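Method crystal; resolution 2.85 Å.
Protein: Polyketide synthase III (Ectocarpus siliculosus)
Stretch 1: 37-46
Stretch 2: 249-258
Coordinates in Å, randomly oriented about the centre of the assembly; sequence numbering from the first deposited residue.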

# COMPACT_ATOMS: atom_id res chain seq x y z
N ASP A 37 31.58 -17.11 3.25
CA ASP A 37 31.14 -15.91 3.96
C ASP A 37 29.97 -16.17 4.91
O ASP A 37 28.79 -16.09 4.53
N GLU A 38 30.30 -16.50 6.16
CA GLU A 38 29.28 -16.76 7.19
C GLU A 38 28.91 -15.50 7.97
O GLU A 38 29.14 -15.40 9.18
N GLN A 39 28.36 -14.53 7.24
CA GLN A 39 27.75 -13.34 7.83
C GLN A 39 26.39 -13.12 7.16
O GLN A 39 25.90 -11.99 7.06
N THR A 40 25.79 -14.23 6.70
CA THR A 40 24.48 -14.22 6.06
C THR A 40 23.39 -13.97 7.09
O THR A 40 23.36 -14.61 8.15
N VAL A 41 22.51 -13.02 6.79
CA VAL A 41 21.41 -12.66 7.68
C VAL A 41 20.06 -13.07 7.08
O VAL A 41 19.65 -12.58 6.02
N TYR A 42 19.38 -13.99 7.77
CA TYR A 42 18.10 -14.53 7.32
C TYR A 42 16.93 -13.92 8.08
O TYR A 42 17.03 -13.68 9.28
N PRO A 43 15.80 -13.68 7.38
CA PRO A 43 14.59 -13.24 8.08
C PRO A 43 13.87 -14.40 8.76
O PRO A 43 13.66 -15.45 8.14
N VAL A 44 13.51 -14.21 10.02
CA VAL A 44 12.81 -15.23 10.81
C VAL A 44 11.57 -14.63 11.47
O VAL A 44 11.62 -13.52 12.00
N ILE A 45 10.48 -15.39 11.46
CA ILE A 45 9.28 -15.04 12.22
C ILE A 45 9.53 -15.34 13.70
O ILE A 45 9.60 -16.50 14.11
N ALA A 46 9.70 -14.28 14.48
CA ALA A 46 10.00 -14.39 15.91
C ALA A 46 8.75 -14.56 16.78
O ALA A 46 8.79 -15.19 17.83
N ALA A 249 -0.87 -11.44 12.63
CA ALA A 249 0.33 -10.61 12.70
C ALA A 249 1.59 -11.45 12.84
O ALA A 249 1.55 -12.59 13.32
N ALA A 250 2.71 -10.88 12.41
CA ALA A 250 4.01 -11.55 12.48
C ALA A 250 5.11 -10.55 12.78
O ALA A 250 5.19 -9.49 12.16
N VAL A 251 5.96 -10.89 13.75
CA VAL A 251 7.14 -10.10 14.05
C VAL A 251 8.33 -10.76 13.36
O VAL A 251 8.45 -11.98 13.36
N LEU A 252 9.18 -9.94 12.76
CA LEU A 252 10.29 -10.45 11.97
C LEU A 252 11.64 -9.93 12.44
O LEU A 252 11.82 -8.73 12.64
N LYS A 253 12.56 -10.87 12.63
CA LYS A 253 13.94 -10.57 13.00
C LYS A 253 14.91 -11.00 11.90
O LYS A 253 14.58 -11.84 11.06
N GLY A 254 16.11 -10.41 11.91
CA GLY A 254 17.19 -10.80 11.01
C GLY A 254 18.31 -11.46 11.80
O GLY A 254 19.06 -10.78 12.51
N ALA A 255 18.44 -12.78 11.66
CA ALA A 255 19.37 -13.56 12.47
C ALA A 255 20.46 -14.24 11.65
O ALA A 255 20.24 -14.59 10.49
N ARG A 256 21.62 -14.44 12.28
CA ARG A 256 22.77 -15.08 11.64
C ARG A 256 22.66 -16.61 11.76
O ARG A 256 21.60 -17.13 12.11
N LYS A 257 23.76 -17.32 11.49
CA LYS A 257 23.77 -18.79 11.46
C LYS A 257 23.26 -19.43 12.76
O LYS A 257 22.29 -20.20 12.74
N SER A 258 23.90 -19.10 13.88
CA SER A 258 23.59 -19.75 15.16
C SER A 258 23.03 -18.79 16.22
O SER A 258 23.14 -19.05 17.42

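Residues 37-46 and 249-258 meet as neighbouring antiparallel strands of one sheet, held by a ladder of backbone hydrogen bonds, with small apolar contacts on both faces and a more exposed fringe where the strands give way to loop. Tyr42 and Ala255 form a hydrogen-bonded pair (Tyr42 N to Ala255 O 2.9 Å, Ala255 N to Tyr42 O 2.9 Å), as do Val44 and Lys253 (Val44 N to Lys253 O 2.8 Å, Lys253 N to Val44 O 2.9 Å); Ala46 N adds a bond to Val251 O at 2.8 Å. Successive residues of each strand point to opposite faces of the sheet, so the side chains divide into two sets.

One face carries Tyr42, Val44, Lys253 and Ala255. Val44, in the t rotamer, sets CG2 4.4 Å from Ala255 CB, while its CB lies 3.9 Å from Lys253 CE. Lys253 leaves the backbone with chi1 p and then runs fully extended, t at chi2 through chi4; Lys253 CD also comes 4.0 Å from Ala46 CB, which points toward the other stretch. Tyr42 (chi1 m) has Ala255 O at the edge of its ring, near the ring plane.

The other face holds Pro43, Ile45 and Leu252, together with Gly254, which has no side chain. Leu252 (chi1 m, chi2 off-well at 128°) brings CD2 to 4.3 Å from Pro43 CB and 4.2 Å from Ile45 CG1. Ile45 (m, t) reaches further along with CG2, 4.3 Å from Ala250 CB. Val41, chi1 p, lays CG2 3.6 Å from Gly254 C; an ideal CB on that glycine would sit only 3.1 Å from Val41 CG2.

Beyond the strand pairing the contacts are between more exposed residues, with no direct hydrogen bond between the stretches. The CA-to-CB bond of Arg256 (chi1 -122°, between wells, then p, p) is directed away, yet Arg256 CG lies 3.6 Å from Thr40 O. Gln39 (m, m) also starts away, but its end returns to place OE1 4.0 Å from Arg256 CD and over one face of the guanidinium, whose NE and NH2 bond elsewhere in the structure. Lys257 (t, t, -98°, t) brings NZ to 3.4 Å from Glu38 CG (chi1 -104°, chi2 p), yet Glu38 OE2 to Lys257 NZ is 4.6 Å, beyond a salt bridge. A water donates a weak bond to Glu38 O (2.9 Å from water O) and accepts a weak one from Lys257 N (3.4 Å to water O).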

# COMPACT_ATOMS: atom_id res chain seq x y z
CB ASP A 37 30.80 -14.78 2.96
CG ASP A 37 29.73 -15.18 1.95
OD1 ASP A 37 29.96 -16.13 1.17
OD2 ASP A 37 28.65 -14.54 1.95
CB GLU A 38 29.71 -17.90 8.12
CG GLU A 38 29.00 -19.22 7.85
CD GLU A 38 29.17 -19.74 6.43
OE1 GLU A 38 30.33 -19.88 5.97
OE2 GLU A 38 28.15 -20.01 5.77
CB GLN A 39 28.65 -12.11 7.66
CG GLN A 39 29.89 -12.10 8.55
CD GLN A 39 29.57 -12.05 10.04
OE1 GLN A 39 28.58 -11.44 10.46
NE2 GLN A 39 30.42 -12.68 10.84
CB THR A 40 24.20 -15.57 5.35
OG1 THR A 40 25.39 -16.02 4.69
CG2 THR A 40 23.08 -15.42 4.33
CB VAL A 41 21.45 -11.16 8.08
CG1 VAL A 41 21.64 -10.26 6.87
CG2 VAL A 41 20.21 -10.76 8.86
CB TYR A 42 18.09 -16.05 7.51
CG TYR A 42 19.08 -16.81 6.66
CD1 TYR A 42 18.80 -17.12 5.33
CD2 TYR A 42 20.30 -17.24 7.19
CE1 TYR A 42 19.70 -17.83 4.55
CE2 TYR A 42 21.21 -17.95 6.42
CZ TYR A 42 20.90 -18.24 5.10
OH TYR A 42 21.80 -18.94 4.33
CB PRO A 43 13.74 -12.62 6.97
CG PRO A 43 14.21 -13.25 5.72
CD PRO A 43 15.64 -13.64 5.92
CB VAL A 44 13.70 -15.84 11.92
CG1 VAL A 44 13.01 -17.04 12.56
CG2 VAL A 44 15.06 -16.27 11.37
CB ILE A 45 8.03 -15.79 11.70
CG1 ILE A 45 7.73 -15.38 10.25
CG2 ILE A 45 6.82 -15.51 12.58
CD1 ILE A 45 6.91 -16.38 9.47
CB ALA A 46 10.82 -13.19 16.38
CB ALA A 249 0.22 -9.61 13.84
CB ALA A 250 4.30 -12.29 11.18
CB VAL A 251 7.40 -9.98 15.56
CG1 VAL A 251 8.52 -8.99 15.84
CG2 VAL A 251 6.14 -9.56 16.30
CB LEU A 252 10.07 -10.15 10.49
CG LEU A 252 9.17 -11.19 9.83
CD1 LEU A 252 8.02 -10.54 9.08
CD2 LEU A 252 9.98 -12.10 8.92
CB LYS A 253 14.30 -11.26 14.33
CG LYS A 253 14.23 -12.78 14.30
CD LYS A 253 14.73 -13.39 15.60
CE LYS A 253 14.52 -14.89 15.61
NZ LYS A 253 15.08 -15.53 16.83
CB ALA A 255 18.60 -14.58 13.29
CB ARG A 256 24.07 -14.57 12.26
CG ARG A 256 25.04 -13.92 11.29
CD ARG A 256 24.77 -12.43 11.12
NE ARG A 256 24.93 -11.69 12.38
CZ ARG A 256 24.90 -10.37 12.49
NH1 ARG A 256 24.74 -9.60 11.41
NH2 ARG A 256 25.06 -9.80 13.68
CB LYS A 257 25.16 -19.33 11.10
CG LYS A 257 25.27 -20.85 11.09
CD LYS A 257 26.71 -21.33 11.17
CE LYS A 257 27.27 -21.68 9.79
NZ LYS A 257 28.72 -22.00 9.83
CB SER A 258 24.82 -20.49 15.70
OG SER A 258 25.02 -21.70 15.00
O HOH W 1 26.49 -16.36 9.80